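Local coordinates for protein listeriolysin O (Listeria monocytogenes, PDB 4CDB) that forms oligomeric pores in cholesterol-containing host membranes, changing conformation on the target membrane and inserting into it to lyse the cell, at residues N58-V63 with E399-P404; D378-I383 with S429-G434. One frame throughout, in Å; residues are numbered along the deposited sequence.

Contact 1. Residues N58-V63 with E399-P404; sequences NEYIVV and EVNYDP. With NA (sodium ion), chain I.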
loop_
_atom_site.group_PDB
_atom_site.type_symbol
_atom_site.label_atom_id
_atom_site.label_comp_id
_atom_site.label_asym_id
_atom_site.label_seq_id
_atom_site.Cartn_x
_atom_site.Cartn_y
_atom_site.Cartn_z
ATOM N N ASN A 58 5.813 17.970 24.739
ATOM C CA ASN A 58 7.174 18.463 24.573
ATOM C C ASN A 58 7.544 18.646 23.106
ATOM O O ASN A 58 8.725 18.732 22.764
ATOM C CB ASN A 58 8.172 17.518 25.247
ATOM C CG ASN A 58 8.058 16.086 24.744
ATOM O OD1 ASN A 58 7.274 15.786 23.842
ATOM N ND2 ASN A 58 8.852 15.194 25.326
ATOM N N GLU A 59 6.533 18.701 22.244
ATOM C CA GLU A 59 6.759 18.792 20.805
ATOM C C GLU A 59 5.907 19.860 20.124
ATOM O O GLU A 59 4.906 20.323 20.675
ATOM C CB GLU A 59 6.501 17.438 20.138
ATOM C CG GLU A 59 7.524 16.364 20.465
ATOM C CD GLU A 59 7.253 15.064 19.729
ATOM O OE1 GLU A 59 6.078 14.796 19.399
ATOM O OE2 GLU A 59 8.218 14.312 19.480
ATOM N N TYR A 60 6.321 20.243 18.919
ATOM C CA TYR A 60 5.523 21.105 18.057
ATOM C C TYR A 60 5.246 20.354 16.763
ATOM O O TYR A 60 6.176 19.875 16.106
ATOM C CB TYR A 60 6.258 22.410 17.755
ATOM C CG TYR A 60 5.396 23.443 17.065
ATOM C CD1 TYR A 60 4.576 24.288 17.799
ATOM C CD2 TYR A 60 5.401 23.573 15.680
ATOM C CE1 TYR A 60 3.784 25.234 17.177
ATOM C CE2 TYR A 60 4.613 24.518 15.050
ATOM C CZ TYR A 60 3.806 25.346 15.804
ATOM O OH TYR A 60 3.018 26.289 15.182
ATOM N N ILE A 61 3.971 20.247 16.399
ATOM C CA ILE A 61 3.572 19.437 15.252
ATOM C C ILE A 61 3.151 20.286 14.054
ATOM O O ILE A 61 2.277 21.149 14.166
ATOM C CB ILE A 61 2.415 18.478 15.610
ATOM C CG1 ILE A 61 2.766 17.647 16.845
ATOM C CG2 ILE A 61 2.089 17.573 14.427
ATOM C CD1 ILE A 61 3.950 16.724 16.649
ATOM N N VAL A 62 3.778 20.031 12.909
ATOM C CA VAL A 62 3.394 20.681 11.664
ATOM C C VAL A 62 2.706 19.672 10.739
ATOM O O VAL A 62 3.276 18.631 10.412
ATOM C CB VAL A 62 4.617 21.301 10.947
ATOM C CG1 VAL A 62 4.187 21.939 9.641
ATOM C CG2 VAL A 62 5.306 22.331 11.842
ATOM N N VAL A 63 1.477 19.973 10.330
ATOM C CA VAL A 63 0.721 19.063 9.474
ATOM C C VAL A 63 0.484 19.660 8.090
ATOM O O VAL A 63 -0.137 20.717 7.960
ATOM C CB VAL A 63 -0.642 18.693 10.103
ATOM C CG1 VAL A 63 -1.429 17.780 9.170
ATOM C CG2 VAL A 63 -0.443 18.037 11.463
ATOM N N GLU A 399 10.475 32.165 16.479
ATOM C CA GLU A 399 9.448 31.135 16.604
ATOM C C GLU A 399 8.506 31.193 15.404
ATOM O O GLU A 399 7.891 32.224 15.134
ATOM C CB GLU A 399 8.673 31.293 17.914
ATOM C CG GLU A 399 9.517 31.062 19.158
ATOM C CD GLU A 399 8.712 31.156 20.439
ATOM O OE1 GLU A 399 7.469 31.215 20.356
ATOM O OE2 GLU A 399 9.325 31.172 21.527
ATOM N N VAL A 400 8.403 30.081 14.683
ATOM C CA VAL A 400 7.631 30.049 13.447
ATOM C C VAL A 400 6.254 29.417 13.633
ATOM O O VAL A 400 6.141 28.256 14.028
ATOM C CB VAL A 400 8.391 29.302 12.336
ATOM C CG1 VAL A 400 7.503 29.111 11.116
ATOM C CG2 VAL A 400 9.656 30.059 11.967
ATOM N N ASN A 401 5.213 30.194 13.348
ATOM C CA ASN A 401 3.842 29.698 13.383
ATOM C C ASN A 401 3.148 29.870 12.035
ATOM O O ASN A 401 3.773 30.286 11.060
ATOM C CB ASN A 401 3.042 30.386 14.491
ATOM C CG ASN A 401 3.554 30.045 15.875
ATOM O OD1 ASN A 401 3.123 29.066 16.484
ATOM N ND2 ASN A 401 4.485 30.848 16.375
ATOM N N TYR A 402 1.858 29.552 11.984
ATOM C CA TYR A 402 1.126 29.583 10.722
ATOM C C TYR A 402 -0.227 30.272 10.856
ATOM O O TYR A 402 -0.995 29.977 11.771
ATOM C CB TYR A 402 0.947 28.162 10.176
ATOM C CG TYR A 402 2.245 27.396 10.055
ATOM C CD1 TYR A 402 3.030 27.494 8.913
ATOM C CD2 TYR A 402 2.692 26.582 11.089
ATOM C CE1 TYR A 402 4.223 26.798 8.803
ATOM C CE2 TYR A 402 3.882 25.885 10.988
ATOM C CZ TYR A 402 4.644 25.996 9.842
ATOM O OH TYR A 402 5.829 25.302 9.740
ATOM N N ASP A 403 -0.511 31.194 9.940
ATOM C CA ASP A 403 -1.815 31.845 9.888
ATOM C C ASP A 403 -2.892 30.844 9.444
ATOM O O ASP A 403 -2.561 29.757 8.964
ATOM C CB ASP A 403 -1.768 33.088 8.981
ATOM C CG ASP A 403 -1.411 32.764 7.537
ATOM O OD1 ASP A 403 -1.352 31.572 7.173
ATOM O OD2 ASP A 403 -1.201 33.715 6.756
ATOM N N PRO A 404 -4.182 31.192 9.619
ATOM C CA PRO A 404 -5.263 30.279 9.220
ATOM C C PRO A 404 -5.195 29.765 7.781
ATOM O O PRO A 404 -5.807 28.739 7.491
ATOM C CB PRO A 404 -6.514 31.138 9.402
ATOM C CG PRO A 404 -6.169 32.030 10.547
ATOM C CD PRO A 404 -4.697 32.331 10.404
HETATM NA NA NA I . 8.020 25.579 8.428
HETATM O O HOH W 1 0.530 27.673 13.871
#
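Val62 and Tyr402 meet at about a right angle: both methyls of the valine reach the far end of the phenol, CG2 lying 3.7 Å from Tyr402 OH and 3.9 Å from Tyr402 CE2. The same Tyr402 OH binds a sodium ion at 2.6 Å. Beside them Tyr402 CE2 comes to the edge of the Tyr60 ring, near its plane, 4.3 Å from Tyr60 CE2. Tyr60 OH lies 3.1 Å from Asn401 OD1; ring and amide planes stand 83° apart. One water joins the strands, accepting from Tyr402 N (3.0 Å) and hydrogen-bonded to Tyr60 OH (3.1 Å). The two strands belong to different sheets, crossing at 41° with their axes 9.7 Å apart, so side chains and water span the gap. In cholesterol-dependent cytolysins this is where the long connecting sheet of domain 2 meets the membrane-recognising beta sandwich, domain 4. Further out, Glu408 supplies the second protein ligand of the sodium. Asn435 lies against Tyr60 and Asn401 and donates from ND2 to Val400 O, while backbone bonds to Tyr376 and Lys374 hold Tyr60 and Val62 in their own sheet.

Contact 2. Residues D378-I383 with S429-G434; sequences DGKINI and SIYLPG
Ile430 O is gripped by two neighbouring donors of one peptide edge: Ile381 N donates to Ile430 O at 2.9 Å, and Lys380 CA, 3.3 Å from Ile430 O, adds a weaker CA-H...O contact. The reciprocal bond from Ile430 N to Ile381 O, joined by the CA-H of Ser429, completes this hydrogen-bonded pair. A second such pair unites Gly379 and Leu432, where Leu432 N gives the shorter bond, 2.7 Å to Gly379 O. The non-hydrogen-bonded pairs between and beyond them carry the polar side chains. Ser429 OG donates to Asn382 OD1 at 2.8 Å, tilted 20° from the carbonyl plane, and Asn382 ND2 goes on to Asn468 and Asn470 of the next strand. Lys380 runs alongside Tyr431, pointing the same way; its chain bends at chi3 (58°), and Lys380 CE lies 3.8 Å from Tyr431 CE2. On the opposite face Ile381 CD1 meets Leu432 CD1 at 3.7 Å, and CB of Ile381 packs against CB of Ile430. This antiparallel pairing belongs to the beta sandwich of domain 4. Ile439, from the facing sheet, covers both Ile381 and Leu432, and Trp397 also packs on Leu432. At the end of the pairing Asp378 sends OD2 to a salt bridge with Lys55. The chemistry therefore divides by face: branched aliphatic groups turn into the sandwich core, whereas amide, hydroxyl, ammonium and phenol groups line the other surface, with Tyr431 exposed.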
loop_
_atom_site.group_PDB
_atom_site.type_symbol
_atom_site.label_atom_id
_atom_site.label_comp_id
_atom_site.label_asym_id
_atom_site.label_seq_id
_atom_site.Cartn_x
_atom_site.Cartn_y
_atom_site.Cartn_z
ATOM N N ASP A 378 10.947 20.055 21.875
ATOM C CA ASP A 378 11.346 21.229 22.647
ATOM C C ASP A 378 12.802 21.113 23.078
ATOM O O ASP A 378 13.391 20.033 23.011
ATOM C CB ASP A 378 10.459 21.395 23.883
ATOM C CG ASP A 378 9.032 21.763 23.534
ATOM O OD1 ASP A 378 8.803 22.252 22.408
ATOM O OD2 ASP A 378 8.141 21.572 24.387
ATOM N N GLY A 379 13.377 22.224 23.524
ATOM C CA GLY A 379 14.763 22.245 23.955
ATOM C C GLY A 379 15.050 23.291 25.015
ATOM O O GLY A 379 14.263 24.217 25.219
ATOM N N LYS A 380 16.183 23.142 25.692
ATOM C CA LYS A 380 16.572 24.069 26.746
ATOM C C LYS A 380 17.951 24.657 26.475
ATOM O O LYS A 380 18.824 23.988 25.920
ATOM C CB LYS A 380 16.569 23.365 28.107
ATOM C CG LYS A 380 15.207 22.837 28.540
ATOM C CD LYS A 380 15.300 22.069 29.852
ATOM C CE LYS A 380 15.882 22.937 30.954
ATOM N NZ LYS A 380 15.984 22.210 32.248
ATOM N N ILE A 381 18.136 25.917 26.856
ATOM C CA ILE A 381 19.461 26.520 26.871
ATOM C C ILE A 381 19.873 26.750 28.319
ATOM O O ILE A 381 19.248 27.534 29.036
ATOM C CB ILE A 381 19.505 27.848 26.101
ATOM C CG1 ILE A 381 19.059 27.639 24.655
ATOM C CG2 ILE A 381 20.908 28.435 26.130
ATOM C CD1 ILE A 381 19.172 28.884 23.803
ATOM N N ASN A 382 20.921 26.054 28.747
ATOM C CA ASN A 382 21.365 26.116 30.132
ATOM C C ASN A 382 22.560 27.048 30.300
ATOM O O ASN A 382 23.633 26.803 29.747
ATOM C CB ASN A 382 21.694 24.710 30.639
ATOM C CG ASN A 382 20.553 23.733 30.417
ATOM O OD1 ASN A 382 19.404 24.016 30.752
ATOM N ND2 ASN A 382 20.865 22.581 29.834
ATOM N N ILE A 383 22.363 28.123 31.058
ATOM C CA ILE A 383 23.405 29.124 31.263
ATOM C C ILE A 383 24.110 28.924 32.597
ATOM O O ILE A 383 23.462 28.783 33.635
ATOM C CB ILE A 383 22.830 30.555 31.240
ATOM C CG1 ILE A 383 22.048 30.797 29.952
ATOM C CG2 ILE A 383 23.945 31.584 31.397
ATOM C CD1 ILE A 383 22.881 30.661 28.705
ATOM N N SER A 429 17.836 28.561 33.008
ATOM C CA SER A 429 17.504 27.756 31.837
ATOM C C SER A 429 16.436 28.429 30.983
ATOM O O SER A 429 15.382 28.824 31.484
ATOM C CB SER A 429 17.035 26.357 32.249
ATOM O OG SER A 429 18.111 25.575 32.741
ATOM N N ILE A 430 16.717 28.557 29.691
ATOM C CA ILE A 430 15.748 29.104 28.750
ATOM C C ILE A 430 14.977 27.966 28.086
ATOM O O ILE A 430 15.573 27.073 27.486
ATOM C CB ILE A 430 16.437 29.938 27.662
ATOM C CG1 ILE A 430 17.369 30.971 28.295
ATOM C CG2 ILE A 430 15.403 30.608 26.772
ATOM C CD1 ILE A 430 18.164 31.764 27.287
ATOM N N TYR A 431 13.652 28.003 28.190
ATOM C CA TYR A 431 12.816 26.941 27.641
ATOM C C TYR A 431 12.334 27.283 26.236
ATOM O O TYR A 431 11.492 28.163 26.055
ATOM C CB TYR A 431 11.635 26.646 28.571
ATOM C CG TYR A 431 12.038 25.996 29.878
ATOM C CD1 TYR A 431 12.546 26.753 30.927
ATOM C CD2 TYR A 431 11.914 24.625 30.061
ATOM C CE1 TYR A 431 12.918 26.163 32.121
ATOM C CE2 TYR A 431 12.283 24.025 31.253
ATOM C CZ TYR A 431 12.784 24.798 32.279
ATOM O OH TYR A 431 13.150 24.200 33.463
ATOM N N LEU A 432 12.878 26.579 25.248
ATOM C CA LEU A 432 12.538 26.825 23.851
ATOM C C LEU A 432 11.496 25.834 23.344
ATOM O O LEU A 432 11.654 24.622 23.504
ATOM C CB LEU A 432 13.792 26.752 22.975
ATOM C CG LEU A 432 14.934 27.705 23.333
ATOM C CD1 LEU A 432 16.099 27.526 22.376
ATOM C CD2 LEU A 432 14.452 29.143 23.331
ATOM N N PRO A 433 10.423 26.352 22.728
ATOM C CA PRO A 433 9.398 25.505 22.109
ATOM C C PRO A 433 9.935 24.838 20.846
ATOM O O PRO A 433 10.995 25.232 20.357
ATOM C CB PRO A 433 8.292 26.502 21.756
ATOM C CG PRO A 433 8.999 27.803 21.581
ATOM C CD PRO A 433 10.122 27.786 22.581
ATOM N N GLY A 434 9.215 23.846 20.331
ATOM C CA GLY A 434 9.671 23.085 19.181
ATOM C C GLY A 434 9.824 23.904 17.914
ATOM O O GLY A 434 10.694 23.626 17.087
#

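Segment 58-63 of contact 1 and both segments of contact 2 lie in one sheet, where strands 59-74 and 362-385 are neighbours; the centres of the two contacts are about 17 Å apart. Their segments alternate along the chain, and strand 391-402 follows strand 362-385 directly. The joint is direct: Asn58 O and Asp378 N, 2.7 Å apart, probably form a hydrogen bond, Tyr60 CB packs 3.8 Å from Gly434 CA, and Pro433 CG lies 3.4 Å from Glu399 OE2. Contact 1 thus bridges sheets beside a bound sodium, while contact 2 carries the same strand system on into the sandwich. There a bound tris(hydroxyethyl)aminomethane lies about 13 Å from the side chain of Ile381, too far for direct contact.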